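Local coordinates for protein L-2,4-diaminobutyric acid acetyltransferase (Geobacillus sp., PDB 6SLL) that transfers an acetyl group from acetyl-coenzyme A to L-2,4-diaminobutyric acid, a step in the biosynthesis of the chemical chaperone ectoine, at residues B[83-88]-B[121-126]; B[117-122]-B[174-179]. All blocks are in the same frame, centred on the assembly; numbering follows the deposited sequence. Where two conformers were deposited one is given.

In the fold
Following the chain from its N terminus, strand 85-93 leads through helix 102-112 to strand 121-125, and contact 1 closes that beta-alpha-beta unit by pairing the two strands in parallel. Segment 117-122, the loop leading into the second strand and its first two residues, opens contact 2 before contact 1 is complete. Helix 131-144 and strands 148-154 and 168-173 follow, and the chain then returns as 174-179 to close contact 2. The two closures therefore cross rather than nest, sharing F121 and I122. Contact 1 joins two neighbouring strands within the GNAT sheet; contact 2 ties the C-terminal segment to the start of one of them. E84 O, beside R120 N, marks where they meet.

Contact 1. Residues B[83-88]-B[121-126]; sequences PETLFV and FIETTV
T85, L86 and F87 pair in parallel register with F121, I122 and E123. Backbone bonds carry the pairing: L86 N donates to F121 O at 2.9 Å, L86 O accepts from E123 N, and V88 N reaches E123 O at 2.8 Å. At the strand start F121 N to E84 O is longer, 3.2 Å.

Among polar side chains, T124 OG1 stands anti to its own backbone N (chi1 -164°) and donates to V88 O at 2.7 Å from above the carbonyl plane. A water also donates to V88 O and accepts from T125 N, so two donors hold this oxygen. Another water links T85 OG1 to E123 OE1, while E123 OE2 bonds Y56 OH of the second subunit.

Van der Waals contacts lie on both faces. T85 CG2 packs against E123 CD, the carboxylate carbon, at 3.6 Å, and the F87 ring, with CD1 3.9 Å from E123 CB, crosses that side chain at about a right angle. On the other face the apolar V88 CG2 and I122 CG2 meet.

T125 O hydrogen-bonds the ND amine of bound 2,4-diaminobutyric acid. Helix 102-112 packs on L86 and I122, helix 131-144 on V88, I122 and T124, and strand 168-173 flanks strand 121-125.

Contact 2. Residues B[117-122]-B[174-179]; sequences HGVRFI and GPFFND
F176 N donates to R120 O at 2.8 Å, fastening the loop that enters strand 121-125 of the GNAT fold to the segment that leaves strand 168-173. The same oxygen takes a CA-H contact from P175. F176 CG stands anti to its own carbonyl carbon (chi1 -69°). The ring lies beside I122, whose CD1 is at the ring edge, 3.8 Å from CZ; V119 CG1 comes near CE2 more loosely. An alanine at F176 would probably open a gap beside I122 CD1 and strip Y140 and K144 of helix 131-144 of a neighbour.

R120 has two deposited conformers; the one described here runs extended from CG to NE, and its bonds to F177 O and D179 may not hold in the other. Its NE donates to F177 O at 2.8 Å, near the guanidinium plane, with a weaker bond from NH2 to the same oxygen. NH2 also forms a salt bridge with D179 OD2 at 2.7 Å, the carboxylate lying over one face of the guanidinium while P175 CB covers the opposite face. Nearer the backbone, R120 CG makes a CH-pi contact over the F177 ring, 3.9 Å from its centroid.

Chi1 of 59° puts F177 CG between the backbone N and the carbonyl carbon; the ring turns its edge to the backbone oxygens of G118 and V119, and CE1 comes to 3.4 Å from V119 O.

Next along, F121 and P175 lie side by side, and P175 CA makes a CH-pi contact with the face of the F121 ring. The peptide bond before P175 is cis. G174 passes beside that ring, its CA 3.6 Å from F121 CD1.

Contact 1. Residues B[83-88]-B[121-126]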
ATOM      1  N   PRO B  83       3.392 -13.767   7.945  1.00 14.67           N
ATOM      2  CA  PRO B  83       2.525 -13.029   8.789  1.00 14.58           C
ATOM      3  C   PRO B  83       3.025 -12.683  10.189  1.00 14.09           C
ATOM      4  O   PRO B  83       2.450 -11.809  10.846  1.00 14.52           O
ATOM      5  CB  PRO B  83       1.186 -13.701   8.693  1.00 23.70           C
ATOM      6  CG  PRO B  83       1.348 -14.884   7.977  1.00 27.18           C
ATOM      7  CD  PRO B  83       2.728 -14.972   7.429  1.00 19.10           C
ATOM      8  N   GLU B  84       4.049 -13.362  10.669  1.00 12.79           N
ATOM      9  CA  GLU B  84       4.631 -12.989  11.922  1.00 13.12           C
ATOM     10  C   GLU B  84       5.448 -11.670  11.824  1.00 11.19           C
ATOM     11  O   GLU B  84       5.851 -11.194  12.886  1.00 12.21           O
ATOM     12  CB  GLU B  84       5.498 -14.083  12.490  1.00 14.08           C
ATOM     13  CG  GLU B  84       4.592 -15.220  12.961  1.00 19.95           C
ATOM     14  CD  GLU B  84       5.383 -16.315  13.717  1.00 21.74           C
ATOM     15  OE1 GLU B  84       4.749 -16.936  14.657  1.00 23.25           O
ATOM     16  OE2 GLU B  84       6.735 -16.386  13.562  1.00 23.70           O
ATOM     17  N   THR B  85       5.611 -11.166  10.631  1.00 10.81           N
ATOM     18  CA  THR B  85       6.306  -9.905  10.430  1.00 10.96           C
ATOM     19  C   THR B  85       5.315  -8.744  10.229  1.00 10.43           C
ATOM     20  O   THR B  85       4.487  -8.870   9.316  1.00 11.52           O
ATOM     21  CB  THR B  85       7.269  -9.994   9.256  1.00 11.49           C
ATOM     22  OG1 THR B  85       8.314 -10.931   9.612  1.00 14.15           O
ATOM     23  CG2 THR B  85       7.901  -8.661   8.949  1.00 13.58           C
ATOM     24  N   LEU B  86       5.449  -7.710  11.007  1.00 10.02           N
ATOM     25  CA  LEU B  86       4.748  -6.440  10.750  1.00  8.85           C
ATOM     26  C   LEU B  86       5.744  -5.502  10.047  1.00  8.53           C
ATOM     27  O   LEU B  86       6.799  -5.196  10.578  1.00  9.79           O
ATOM     28  CB  LEU B  86       4.303  -5.830  12.047  1.00  9.19           C
ATOM     29  CG  LEU B  86       3.498  -4.542  11.914  1.00 10.40           C
ATOM     30  CD1 LEU B  86       2.084  -4.804  11.453  1.00 10.36           C
ATOM     31  CD2 LEU B  86       3.453  -3.783  13.233  1.00 11.36           C
ATOM     32  N   PHE B  87       5.351  -5.041   8.837  1.00  8.62           N
ATOM     33  CA  PHE B  87       6.146  -4.037   8.126  1.00  8.28           C
ATOM     34  C   PHE B  87       5.618  -2.655   8.489  1.00  8.76           C
ATOM     35  O   PHE B  87       4.410  -2.396   8.296  1.00  9.15           O
ATOM     36  CB  PHE B  87       6.052  -4.268   6.606  1.00  9.03           C
ATOM     37  CG  PHE B  87       6.950  -3.288   5.877  1.00  8.74           C
ATOM     38  CD1 PHE B  87       8.269  -3.529   5.750  1.00 10.16           C
ATOM     39  CD2 PHE B  87       6.442  -2.155   5.335  1.00 10.05           C
ATOM     40  CE1 PHE B  87       9.095  -2.660   5.099  1.00 11.80           C
ATOM     41  CE2 PHE B  87       7.263  -1.264   4.661  1.00 11.29           C
ATOM     42  CZ  PHE B  87       8.616  -1.529   4.568  1.00 12.67           C
ATOM     43  N   VAL B  88       6.496  -1.816   9.017  1.00  7.91           N
ATOM     44  CA  VAL B  88       6.147  -0.456   9.336  1.00  8.53           C
ATOM     45  C   VAL B  88       6.591   0.402   8.184  1.00  8.46           C
ATOM     46  O   VAL B  88       7.819   0.443   7.841  1.00  9.43           O
ATOM     47  CB  VAL B  88       6.701   0.031  10.662  1.00  9.60           C
ATOM     48  CG1 VAL B  88       6.404   1.482  10.869  1.00 10.74           C
ATOM     49  CG2 VAL B  88       6.178  -0.830  11.797  1.00 11.49           C
ATOM     50  N   PHE B 121       8.291 -10.069  14.618  1.00 10.95           N
ATOM     51  CA  PHE B 121       9.281  -9.159  14.088  1.00 10.57           C
ATOM     52  C   PHE B 121       8.654  -7.889  13.558  1.00 10.13           C
ATOM     53  O   PHE B 121       7.565  -8.022  12.957  1.00 11.01           O
ATOM     54  CB  PHE B 121      10.096  -9.810  12.936  1.00 12.28           C
ATOM     55  CG  PHE B 121      10.937 -10.990  13.382  1.00 12.27           C
ATOM     56  CD1 PHE B 121      12.223 -10.787  13.762  1.00 14.51           C
ATOM     57  CD2 PHE B 121      10.435 -12.231  13.312  1.00 14.70           C
ATOM     58  CE1 PHE B 121      13.032 -11.824  14.204  1.00 16.90           C
ATOM     59  CE2 PHE B 121      11.238 -13.348  13.693  1.00 17.66           C
ATOM     60  CZ  PHE B 121      12.527 -13.075  14.179  1.00 17.85           C
ATOM     61  N   ILE B 122       9.342  -6.775  13.674  1.00 10.24           N
ATOM     62  CA  ILE B 122       9.052  -5.601  12.874  1.00 10.09           C
ATOM     63  C   ILE B 122      10.117  -5.515  11.800  1.00 10.21           C
ATOM     64  O   ILE B 122      11.330  -5.647  12.100  1.00 11.92           O
ATOM     65  CB  ILE B 122       9.037  -4.348  13.716  1.00 11.31           C
ATOM     66  CG1 ILE B 122       7.803  -4.304  14.628  1.00 13.76           C
ATOM     67  CG2 ILE B 122       9.167  -3.124  12.870  1.00 13.60           C
ATOM     68  CD1 ILE B 122       7.862  -3.169  15.661  1.00 17.40           C
ATOM     69  N   GLU B 123       9.708  -5.155  10.577  1.00 10.34           N
ATOM     70  CA  GLU B 123      10.571  -4.706   9.491  1.00 10.61           C
ATOM     71  C   GLU B 123      10.298  -3.288   9.143  1.00  9.66           C
ATOM     72  O   GLU B 123       9.056  -2.990   9.074  1.00 10.03           O
ATOM     73  CB  GLU B 123      10.420  -5.659   8.217  1.00 10.69           C
ATOM     74  CG  GLU B 123      11.131  -6.980   8.360  1.00 12.03           C
ATOM     75  CD  GLU B 123      11.022  -7.899   7.241  1.00 12.61           C
ATOM     76  OE1 GLU B 123      11.430  -9.089   7.399  1.00 13.75           O
ATOM     77  OE2 GLU B 123      10.525  -7.543   6.118  1.00 13.24           O
ATOM     78  N   THR B 124      11.282  -2.478   8.833  1.00  9.85           N
ATOM     79  CA  THR B 124      11.072  -1.096   8.389  1.00  9.50           C
ATOM     80  C   THR B 124      12.354  -0.683   7.685  1.00  9.49           C
ATOM     81  O   THR B 124      13.385  -1.237   8.005  1.00 11.95           O
ATOM     82  CB  THR B 124      10.703  -0.192   9.565  1.00  9.73           C
ATOM     83  OG1 THR B 124      10.168   1.016   9.090  1.00 10.21           O
ATOM     84  CG2 THR B 124      11.857   0.071  10.486  1.00 11.25           C
ATOM     85  N   THR B 125      12.259   0.296   6.818  1.00  9.34           N
ATOM     86  CA  THR B 125      13.526   0.820   6.277  1.00  9.55           C
ATOM     87  C   THR B 125      13.728   2.241   6.780  1.00 10.77           C
ATOM     88  O   THR B 125      12.774   3.009   6.967  1.00 11.10           O
ATOM     89  CB  THR B 125      13.540   0.780   4.743  1.00 10.32           C
ATOM     90  OG1 THR B 125      12.647   1.742   4.159  1.00 10.86           O
ATOM     91  CG2 THR B 125      13.323  -0.562   4.191  1.00 10.75           C
ATOM     92  N   VAL B 126      15.020   2.588   7.030  1.00 11.20           N
ATOM     93  CA  VAL B 126      15.291   3.892   7.604  1.00 12.44           C
ATOM     94  C   VAL B 126      16.560   4.473   6.902  1.00 12.61           C
ATOM     95  O   VAL B 126      17.661   3.938   7.140  1.00 15.00           O
ATOM     96  CB  VAL B 126      15.514   3.851   9.103  1.00 13.41           C
ATOM     97  CG1 VAL B 126      15.610   5.305   9.599  1.00 17.46           C
ATOM     98  CG2 VAL B 126      14.424   3.144   9.834  1.00 15.42           C
TER
HETATM   99  O   HOH W   1      11.087 -10.278   9.886  1.00 17.40           O
HETATM  100  O   HOH W   2       9.669 -11.008   6.513  1.00 25.51           O
HETATM  101  O   HOH W   3       9.708   1.416   5.928  1.00 10.75           O

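Contact 2. Residues B[117-122]-B[174-179]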
ATOM      1  N   HIS B 117      -1.459  -8.986  17.374  1.00 13.29           N
ATOM      2  CA  HIS B 117      -1.185 -10.127  18.247  1.00 12.93           C
ATOM      3  C   HIS B 117      -0.341 -11.132  17.480  1.00 12.26           C
ATOM      4  O   HIS B 117      -0.661 -11.487  16.342  1.00 13.71           O
ATOM      5  CB  HIS B 117      -2.521 -10.783  18.658  1.00 15.84           C
ATOM      6  CG  HIS B 117      -2.333 -12.042  19.365  1.00 13.85           C
ATOM      7  ND1 HIS B 117      -2.296 -13.291  18.740  1.00 17.30           N
ATOM      8  CD2 HIS B 117      -2.172 -12.280  20.666  1.00 16.11           C
ATOM      9  CE1 HIS B 117      -2.141 -14.209  19.706  1.00 19.07           C
ATOM     10  NE2 HIS B 117      -2.043 -13.595  20.820  1.00 18.05           N
ATOM     11  N   GLY B 118       0.670 -11.674  18.128  1.00 11.94           N
ATOM     12  CA  GLY B 118       1.482 -12.674  17.479  1.00 13.20           C
ATOM     13  C   GLY B 118       2.621 -12.110  16.585  1.00 11.90           C
ATOM     14  O   GLY B 118       3.286 -12.940  15.971  1.00 13.20           O
ATOM     15  N   VAL B 119       2.755 -10.824  16.452  1.00 11.37           N
ATOM     16  CA  VAL B 119       3.830 -10.306  15.665  1.00 11.49           C
ATOM     17  C   VAL B 119       5.130 -10.615  16.383  1.00 11.54           C
ATOM     18  O   VAL B 119       5.352 -10.265  17.552  1.00 12.91           O
ATOM     19  CB  VAL B 119       3.668  -8.807  15.465  1.00 11.95           C
ATOM     20  CG1 VAL B 119       4.965  -8.176  14.945  1.00 11.70           C
ATOM     21  CG2 VAL B 119       2.532  -8.496  14.518  1.00 12.64           C
ATOM     22  N   ARG B 120       6.031 -11.272  15.680  0.59 11.27           N
ATOM     23  CA  ARG B 120       7.292 -11.646  16.230  0.59 11.87           C
ATOM     24  C   ARG B 120       8.461 -10.781  15.741  0.59 11.38           C
ATOM     25  O   ARG B 120       9.497 -10.732  16.424  0.59 11.44           O
ATOM     26  CB  ARG B 120       7.529 -13.124  15.986  0.59 13.13           C
ATOM     27  CG  ARG B 120       8.435 -13.845  16.972  0.59 16.31           C
ATOM     28  CD  ARG B 120       8.596 -15.335  16.624  0.59 18.94           C
ATOM     29  NE  ARG B 120       9.651 -15.828  17.459  0.59 26.60           N
ATOM     30  CZ  ARG B 120      10.798 -16.350  17.088  0.59 21.62           C
ATOM     31  NH1 ARG B 120      10.979 -16.667  15.749  0.59 24.93           N
ATOM     32  NH2 ARG B 120      11.637 -16.801  17.989  0.59 18.77           N
ATOM     33  N   PHE B 121       8.291 -10.069  14.618  1.00 10.95           N
ATOM     34  CA  PHE B 121       9.281  -9.159  14.088  1.00 10.57           C
ATOM     35  C   PHE B 121       8.654  -7.889  13.558  1.00 10.13           C
ATOM     36  O   PHE B 121       7.565  -8.022  12.957  1.00 11.01           O
ATOM     37  CB  PHE B 121      10.096  -9.810  12.936  1.00 12.28           C
ATOM     38  CG  PHE B 121      10.937 -10.990  13.382  1.00 12.27           C
ATOM     39  CD1 PHE B 121      12.223 -10.787  13.762  1.00 14.51           C
ATOM     40  CD2 PHE B 121      10.435 -12.231  13.312  1.00 14.70           C
ATOM     41  CE1 PHE B 121      13.032 -11.824  14.204  1.00 16.90           C
ATOM     42  CE2 PHE B 121      11.238 -13.348  13.693  1.00 17.66           C
ATOM     43  CZ  PHE B 121      12.527 -13.075  14.179  1.00 17.85           C
ATOM     44  N   ILE B 122       9.342  -6.775  13.674  1.00 10.24           N
ATOM     45  CA  ILE B 122       9.052  -5.601  12.874  1.00 10.09           C
ATOM     46  C   ILE B 122      10.117  -5.515  11.800  1.00 10.21           C
ATOM     47  O   ILE B 122      11.330  -5.647  12.100  1.00 11.92           O
ATOM     48  CB  ILE B 122       9.037  -4.348  13.716  1.00 11.31           C
ATOM     49  CG1 ILE B 122       7.803  -4.304  14.628  1.00 13.76           C
ATOM     50  CG2 ILE B 122       9.167  -3.124  12.870  1.00 13.60           C
ATOM     51  CD1 ILE B 122       7.862  -3.169  15.661  1.00 17.40           C
ATOM     52  N   GLY B 174      13.521  -7.979  16.433  1.00 13.90           N
ATOM     53  CA  GLY B 174      12.966  -9.199  16.947  1.00 13.80           C
ATOM     54  C   GLY B 174      13.978 -10.258  17.110  1.00 13.53           C
ATOM     55  O   GLY B 174      15.139 -10.092  16.785  1.00 16.18           O
ATOM     56  N   PRO B 175      13.531 -11.465  17.619  1.00 14.52           N
ATOM     57  CA  PRO B 175      12.125 -11.822  17.862  1.00 13.64           C
ATOM     58  C   PRO B 175      11.614 -11.274  19.149  1.00 13.27           C
ATOM     59  O   PRO B 175      12.266 -11.167  20.164  1.00 16.58           O
ATOM     60  CB  PRO B 175      12.172 -13.320  17.965  1.00 15.92           C
ATOM     61  CG  PRO B 175      13.602 -13.630  18.442  1.00 16.51           C
ATOM     62  CD  PRO B 175      14.442 -12.607  17.797  1.00 15.82           C
ATOM     63  N   PHE B 176      10.302 -10.881  19.120  1.00 12.71           N
ATOM     64  CA  PHE B 176       9.657 -10.334  20.319  1.00 13.09           C
ATOM     65  C   PHE B 176       9.362 -11.396  21.343  1.00 13.15           C
ATOM     66  O   PHE B 176       9.150 -11.104  22.518  1.00 15.40           O
ATOM     67  CB  PHE B 176       8.373  -9.559  20.000  1.00 13.37           C
ATOM     68  CG  PHE B 176       8.653  -8.321  19.302  1.00 14.29           C
ATOM     69  CD1 PHE B 176       9.131  -7.261  19.971  1.00 18.71           C
ATOM     70  CD2 PHE B 176       8.289  -8.122  18.031  1.00 23.35           C
ATOM     71  CE1 PHE B 176       9.404  -6.070  19.333  1.00 25.07           C
ATOM     72  CE2 PHE B 176       8.483  -6.942  17.426  1.00 22.33           C
ATOM     73  CZ  PHE B 176       9.116  -5.920  17.958  1.00 24.35           C
ATOM     74  N   PHE B 177       9.287 -12.665  20.929  1.00 13.02           N
ATOM     75  CA  PHE B 177       8.978 -13.731  21.831  1.00 13.72           C
ATOM     76  C   PHE B 177       9.566 -15.006  21.301  1.00 13.59           C
ATOM     77  O   PHE B 177       9.892 -15.145  20.115  1.00 15.52           O
ATOM     78  CB  PHE B 177       7.493 -13.904  22.137  1.00 15.12           C
ATOM     79  CG  PHE B 177       6.615 -14.168  20.974  1.00 15.14           C
ATOM     80  CD1 PHE B 177       6.110 -13.147  20.161  1.00 16.87           C
ATOM     81  CD2 PHE B 177       6.219 -15.397  20.600  1.00 17.42           C
ATOM     82  CE1 PHE B 177       5.320 -13.366  19.034  1.00 17.59           C
ATOM     83  CE2 PHE B 177       5.452 -15.664  19.441  1.00 18.68           C
ATOM     84  CZ  PHE B 177       5.002 -14.634  18.718  1.00 20.40           C
ATOM     85  N   ASN B 178       9.743 -15.988  22.165  1.00 13.82           N
ATOM     86  CA  ASN B 178      10.380 -17.304  21.848  1.00 15.02           C
ATOM     87  C   ASN B 178       9.480 -18.164  21.026  1.00 17.81           C
ATOM     88  O   ASN B 178       8.274 -18.040  21.005  1.00 18.77           O
ATOM     89  CB  ASN B 178      10.722 -18.015  23.146  1.00 16.70           C
ATOM     90  CG  ASN B 178      11.961 -17.437  23.780  1.00 17.11           C
ATOM     91  OD1 ASN B 178      13.097 -17.924  23.558  1.00 21.31           O
ATOM     92  ND2 ASN B 178      11.765 -16.511  24.720  1.00 17.85           N
ATOM     93  N   ASP B 179      10.120 -19.079  20.273  1.00 22.67           N
ATOM     94  CA  ASP B 179       9.446 -20.231  19.665  1.00 25.27           C
ATOM     95  C   ASP B 179       8.966 -21.206  20.697  1.00 22.74           C
ATOM     96  O   ASP B 179       9.647 -21.619  21.595  1.00 28.75           O
ATOM     97  CB  ASP B 179      10.497 -20.873  18.737  1.00 27.01           C
ATOM     98  CG  ASP B 179      10.623 -19.908  17.422  1.00 42.71           C
ATOM     99  OD1 ASP B 179       9.569 -19.668  16.704  1.00 57.60           O
ATOM    100  OD2 ASP B 179      11.724 -19.405  17.144  1.00 70.89           O
TER